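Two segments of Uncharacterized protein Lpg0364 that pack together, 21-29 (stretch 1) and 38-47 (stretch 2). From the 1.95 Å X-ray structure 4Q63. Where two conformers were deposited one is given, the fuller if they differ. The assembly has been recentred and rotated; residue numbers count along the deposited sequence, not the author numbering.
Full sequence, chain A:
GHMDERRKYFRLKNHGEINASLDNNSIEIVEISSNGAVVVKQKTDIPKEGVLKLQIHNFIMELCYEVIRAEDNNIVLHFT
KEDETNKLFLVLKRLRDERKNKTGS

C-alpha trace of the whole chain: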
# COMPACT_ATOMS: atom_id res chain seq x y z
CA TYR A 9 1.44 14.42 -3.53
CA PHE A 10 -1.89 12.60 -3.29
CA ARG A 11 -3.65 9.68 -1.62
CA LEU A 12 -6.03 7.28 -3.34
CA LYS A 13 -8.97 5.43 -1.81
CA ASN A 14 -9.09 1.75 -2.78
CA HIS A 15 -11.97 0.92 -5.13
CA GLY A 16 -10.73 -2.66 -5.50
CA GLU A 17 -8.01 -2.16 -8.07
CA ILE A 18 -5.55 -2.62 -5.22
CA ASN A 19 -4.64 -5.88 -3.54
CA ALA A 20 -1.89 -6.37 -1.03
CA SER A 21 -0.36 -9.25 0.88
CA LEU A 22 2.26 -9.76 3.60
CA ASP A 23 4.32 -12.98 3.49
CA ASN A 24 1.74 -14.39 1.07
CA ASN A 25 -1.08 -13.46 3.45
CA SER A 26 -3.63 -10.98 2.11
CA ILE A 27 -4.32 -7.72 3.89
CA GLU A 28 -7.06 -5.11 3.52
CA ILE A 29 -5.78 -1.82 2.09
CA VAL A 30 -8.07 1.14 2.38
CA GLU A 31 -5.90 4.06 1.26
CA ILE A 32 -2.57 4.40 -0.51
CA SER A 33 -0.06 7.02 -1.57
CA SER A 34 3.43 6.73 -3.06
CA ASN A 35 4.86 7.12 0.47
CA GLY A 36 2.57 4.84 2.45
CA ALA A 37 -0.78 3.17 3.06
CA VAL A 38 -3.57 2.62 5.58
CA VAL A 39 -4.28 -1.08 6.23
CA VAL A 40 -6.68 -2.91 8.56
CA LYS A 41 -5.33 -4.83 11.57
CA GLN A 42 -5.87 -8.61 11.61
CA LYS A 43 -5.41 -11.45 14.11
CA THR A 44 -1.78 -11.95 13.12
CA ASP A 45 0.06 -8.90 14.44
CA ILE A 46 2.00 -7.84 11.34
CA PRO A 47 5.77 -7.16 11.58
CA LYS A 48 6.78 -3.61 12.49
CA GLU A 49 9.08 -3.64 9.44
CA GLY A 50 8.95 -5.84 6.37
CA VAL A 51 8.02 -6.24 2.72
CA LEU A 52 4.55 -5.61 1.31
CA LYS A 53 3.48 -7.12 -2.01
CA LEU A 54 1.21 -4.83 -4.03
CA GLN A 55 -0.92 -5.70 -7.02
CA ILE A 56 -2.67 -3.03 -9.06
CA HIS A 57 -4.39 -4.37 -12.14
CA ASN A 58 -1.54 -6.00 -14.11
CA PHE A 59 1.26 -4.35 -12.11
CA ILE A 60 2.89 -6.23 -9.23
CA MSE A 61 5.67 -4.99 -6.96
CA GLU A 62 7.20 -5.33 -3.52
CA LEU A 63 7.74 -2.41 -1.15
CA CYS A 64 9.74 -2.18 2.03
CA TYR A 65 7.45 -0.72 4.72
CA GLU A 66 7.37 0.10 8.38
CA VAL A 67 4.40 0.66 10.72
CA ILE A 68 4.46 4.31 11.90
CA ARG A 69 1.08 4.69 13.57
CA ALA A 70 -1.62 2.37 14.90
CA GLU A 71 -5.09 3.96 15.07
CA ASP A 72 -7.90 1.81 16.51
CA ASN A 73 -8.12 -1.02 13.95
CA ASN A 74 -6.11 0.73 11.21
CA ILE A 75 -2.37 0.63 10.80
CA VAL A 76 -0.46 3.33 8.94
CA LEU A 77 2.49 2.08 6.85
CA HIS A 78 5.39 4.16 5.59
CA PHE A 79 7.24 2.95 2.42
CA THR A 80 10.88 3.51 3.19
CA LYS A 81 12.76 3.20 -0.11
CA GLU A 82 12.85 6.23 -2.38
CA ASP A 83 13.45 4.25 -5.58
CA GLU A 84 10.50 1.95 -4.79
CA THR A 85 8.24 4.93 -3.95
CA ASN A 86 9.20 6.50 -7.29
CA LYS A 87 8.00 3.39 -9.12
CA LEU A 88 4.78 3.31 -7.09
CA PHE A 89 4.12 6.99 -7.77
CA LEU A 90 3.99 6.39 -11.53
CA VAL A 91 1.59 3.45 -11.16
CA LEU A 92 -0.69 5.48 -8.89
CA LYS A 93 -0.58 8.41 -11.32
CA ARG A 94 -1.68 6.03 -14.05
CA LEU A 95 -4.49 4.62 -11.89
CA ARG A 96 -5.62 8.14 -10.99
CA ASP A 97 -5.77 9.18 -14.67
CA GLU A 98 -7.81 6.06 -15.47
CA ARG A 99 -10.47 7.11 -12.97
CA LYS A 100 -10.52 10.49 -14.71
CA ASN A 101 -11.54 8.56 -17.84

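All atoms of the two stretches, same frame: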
# COMPACT_ATOMS: atom_id res chain seq x y z
N SER A 21 -0.57 -8.09 0.03
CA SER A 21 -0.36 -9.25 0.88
C SER A 21 0.96 -9.10 1.63
O SER A 21 1.89 -8.46 1.15
CB SER A 21 -0.34 -10.54 0.04
OG SER A 21 0.82 -10.58 -0.76
N LEU A 22 1.02 -9.70 2.82
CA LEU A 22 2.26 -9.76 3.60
C LEU A 22 2.65 -11.22 3.82
O LEU A 22 1.86 -11.98 4.39
CB LEU A 22 2.05 -9.12 4.96
CG LEU A 22 1.90 -7.61 5.06
CD1 LEU A 22 1.52 -7.24 6.48
CD2 LEU A 22 3.20 -6.94 4.69
N ASP A 23 3.86 -11.59 3.41
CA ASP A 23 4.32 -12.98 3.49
C ASP A 23 3.26 -13.93 2.95
O ASP A 23 2.87 -14.90 3.60
CB ASP A 23 4.69 -13.36 4.93
CG ASP A 23 5.89 -12.58 5.46
OD1 ASP A 23 7.01 -12.79 4.94
OD2 ASP A 23 5.71 -11.77 6.40
N ASN A 24 2.77 -13.61 1.75
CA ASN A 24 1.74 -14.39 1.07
C ASN A 24 0.41 -14.49 1.82
O ASN A 24 -0.40 -15.38 1.54
CB ASN A 24 2.27 -15.79 0.70
CG ASN A 24 1.71 -16.28 -0.62
OD1 ASN A 24 1.49 -15.49 -1.54
ND2 ASN A 24 1.48 -17.58 -0.72
N ASN A 25 0.20 -13.58 2.77
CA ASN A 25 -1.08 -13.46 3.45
C ASN A 25 -1.74 -12.12 3.11
O ASN A 25 -1.12 -11.07 3.25
CB ASN A 25 -0.91 -13.61 4.96
CG ASN A 25 -0.40 -14.98 5.35
OD1 ASN A 25 -1.16 -15.85 5.77
ND2 ASN A 25 0.91 -15.19 5.21
N SER A 26 -2.98 -12.17 2.63
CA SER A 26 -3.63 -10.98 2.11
C SER A 26 -4.01 -10.01 3.23
O SER A 26 -4.40 -10.43 4.32
CB SER A 26 -4.86 -11.34 1.29
OG SER A 26 -5.97 -11.55 2.13
N ILE A 27 -3.91 -8.72 2.94
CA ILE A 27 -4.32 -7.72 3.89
C ILE A 27 -5.23 -6.68 3.23
O ILE A 27 -5.11 -6.39 2.04
CB ILE A 27 -3.11 -7.02 4.53
CG1 ILE A 27 -2.18 -6.49 3.45
CG2 ILE A 27 -2.33 -8.00 5.40
CD1 ILE A 27 -1.82 -5.05 3.65
N GLU A 28 -6.13 -6.11 4.02
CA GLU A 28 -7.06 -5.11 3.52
C GLU A 28 -6.40 -3.74 3.48
O GLU A 28 -5.98 -3.22 4.52
CB GLU A 28 -8.30 -5.08 4.41
CG GLU A 28 -9.51 -4.43 3.79
CD GLU A 28 -10.72 -4.49 4.72
OE1 GLU A 28 -11.84 -4.22 4.25
OE2 GLU A 28 -10.54 -4.84 5.91
N ILE A 29 -6.29 -3.18 2.28
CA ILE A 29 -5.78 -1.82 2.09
C ILE A 29 -6.94 -0.85 1.88
O ILE A 29 -7.80 -1.08 1.02
CB ILE A 29 -4.84 -1.71 0.86
CG1 ILE A 29 -3.46 -2.27 1.20
CG2 ILE A 29 -4.74 -0.26 0.41
CD1 ILE A 29 -2.30 -1.45 0.65
N VAL A 38 -2.78 2.96 4.40
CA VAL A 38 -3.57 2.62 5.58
C VAL A 38 -4.15 1.22 5.38
O VAL A 38 -4.84 0.96 4.40
CB VAL A 38 -4.70 3.61 5.72
CG1 VAL A 38 -5.55 3.30 7.01
CG2 VAL A 38 -4.12 5.02 5.74
N VAL A 39 -3.79 0.30 6.28
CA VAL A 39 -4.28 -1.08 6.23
C VAL A 39 -5.06 -1.44 7.50
O VAL A 39 -4.93 -0.78 8.54
CB VAL A 39 -3.13 -2.08 6.02
CG1 VAL A 39 -2.36 -1.75 4.73
CG2 VAL A 39 -2.19 -2.09 7.22
N VAL A 40 -5.88 -2.49 7.42
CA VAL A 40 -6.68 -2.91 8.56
C VAL A 40 -5.99 -4.01 9.36
O VAL A 40 -5.52 -5.00 8.79
CB VAL A 40 -8.05 -3.40 8.11
CG1 VAL A 40 -8.99 -3.59 9.34
CG2 VAL A 40 -8.64 -2.41 7.12
N LYS A 41 -5.96 -3.85 10.68
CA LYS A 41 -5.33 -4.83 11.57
C LYS A 41 -6.06 -6.18 11.55
O LYS A 41 -7.29 -6.23 11.55
CB LYS A 41 -5.27 -4.28 13.00
CG LYS A 41 -4.86 -5.28 14.07
CD LYS A 41 -4.85 -4.62 15.44
CE LYS A 41 -4.21 -5.53 16.48
NZ LYS A 41 -3.94 -4.82 17.76
N GLN A 42 -5.29 -7.27 11.52
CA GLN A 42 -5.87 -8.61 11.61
C GLN A 42 -5.41 -9.35 12.86
O GLN A 42 -4.74 -8.77 13.72
CB GLN A 42 -5.53 -9.42 10.36
CG GLN A 42 -6.21 -8.92 9.11
CD GLN A 42 -5.49 -9.34 7.86
OE1 GLN A 42 -4.29 -9.61 7.88
NE2 GLN A 42 -6.22 -9.39 6.75
N LYS A 43 -5.77 -10.63 12.96
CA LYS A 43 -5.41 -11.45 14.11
C LYS A 43 -3.89 -11.53 14.25
O LYS A 43 -3.34 -11.23 15.31
CB LYS A 43 -5.98 -12.86 13.98
CG LYS A 43 -5.94 -13.66 15.27
CD LYS A 43 -6.12 -15.14 15.02
CE LYS A 43 -7.42 -15.43 14.29
NZ LYS A 43 -7.59 -16.89 14.03
N THR A 44 -3.24 -11.92 13.17
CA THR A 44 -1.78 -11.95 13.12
C THR A 44 -1.25 -10.52 13.19
O THR A 44 -1.45 -9.74 12.27
CB THR A 44 -1.27 -12.59 11.81
OG1 THR A 44 -2.17 -13.64 11.41
CG2 THR A 44 0.12 -13.16 12.00
N ASP A 45 -0.60 -10.19 14.31
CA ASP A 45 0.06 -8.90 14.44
C ASP A 45 1.20 -8.81 13.43
O ASP A 45 2.21 -9.49 13.57
CB ASP A 45 0.59 -8.71 15.87
CG ASP A 45 -0.40 -8.01 16.78
OD1 ASP A 45 -0.90 -6.92 16.41
OD2 ASP A 45 -0.69 -8.54 17.88
N ILE A 46 1.02 -7.96 12.42
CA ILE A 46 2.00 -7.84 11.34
C ILE A 46 3.34 -7.26 11.82
O ILE A 46 3.37 -6.47 12.77
CB ILE A 46 1.45 -6.97 10.19
CG1 ILE A 46 1.41 -5.50 10.58
CG2 ILE A 46 0.07 -7.45 9.79
CD1 ILE A 46 1.26 -4.57 9.39
N PRO A 47 4.45 -7.66 11.18
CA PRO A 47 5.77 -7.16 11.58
C PRO A 47 5.85 -5.65 11.52
O PRO A 47 5.27 -5.03 10.63
CB PRO A 47 6.69 -7.76 10.51
CG PRO A 47 5.99 -8.98 10.05
CD PRO A 47 4.53 -8.62 10.07
O HOH W 1 -6.33 -6.65 6.81

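Segments 21-29 and 38-47 of Uncharacterized protein Lpg0364 pack as a short antiparallel pairing that opens into a looser, side-chain-mediated contact, burying 474 Å² counted over both sides. Stretch 1 enters in a strand that begins earlier in the chain; the first residue of the stretch, Ser-21, lies out of reach of stretch 2. Leu-22, buried, sends its CA-to-CB bond toward stretch 2, and its chi1 m, chi2 t rotamer brings CD1 to 3.6 Å from CG2 of Ile-46. This apolar contact joins the two segments where their backbones are well separated, the CA atoms of Leu-22 and Ile-46 being 8.0 Å apart; two branched aliphatic side chains are long enough to close that gap without any polar group to satisfy.

Leu-22 also opens a type I' turn that runs to Asn-25. Paired backbone hydrogen bonds close it, from Leu-22 N to Asn-25 O (2.6 Å) and from Asn-25 N to Leu-22 O (2.8 Å). Asp-23 and Asn-24 occupy its corners with positive phi, a conformation that asparagine and aspartate tolerate better than most residues. Asn-25 adds weak hydrogen bonds from its ND2 to Asp-23 O (2.6 Å) and to Leu-22 O (3.4 Å), so its amide folds back over the turn. Asn-24 and Asn-25 are exposed and give no surface to stretch 2.

After the turn, Ser-26 points its CB away from stretch 2 and contributes through its backbone: Gln-42 NE2 donates to Ser-26 O at 3.2 Å, with a nearly straight N-H...O angle of 165°. Gln-42 suits this place because its amide can reach across from a loop to a carbonyl that has no backbone partner in stretch 2. The same amide lies against Ile-27, whose CG2 is 3.5 Å from Gln-42 OE1. In the other direction Ile-27 extends CD1 to 3.5 Å from CG1 of Val-39, so this side chain spans from the polar end of Gln-42 to the apolar strand.

At Glu-28 the backbones meet. Val-40 N donates to Glu-28 O at 3.0 Å, and the same carbonyl receives a CA-H...O contact from Val-39 CA at 3.2 Å. One ordered water extends the pairing by accepting from Glu-28 N at 2.8 Å and donating to Val-40 O at 2.7 Å, thereby bridging two backbone groups that do not bond directly. The exposed Glu-28 side chain, extended with chi1 and chi2 both t, runs beside Val-40, with OE2 3.3 Å from CG2.

Ile-29 and Val-39 form an antiparallel, non-hydrogen-bonded pair, their CA atoms 4.5 Å apart. Both side chains lie on the same face of the sheet and are buried, with Ile-29 CG1 3.7 Å from Val-39 CG1. Val-39 CG1 thus meets both isoleucines, and beta-branched residues, which favour extended backbones, supply the apolar surface at this end of the contact.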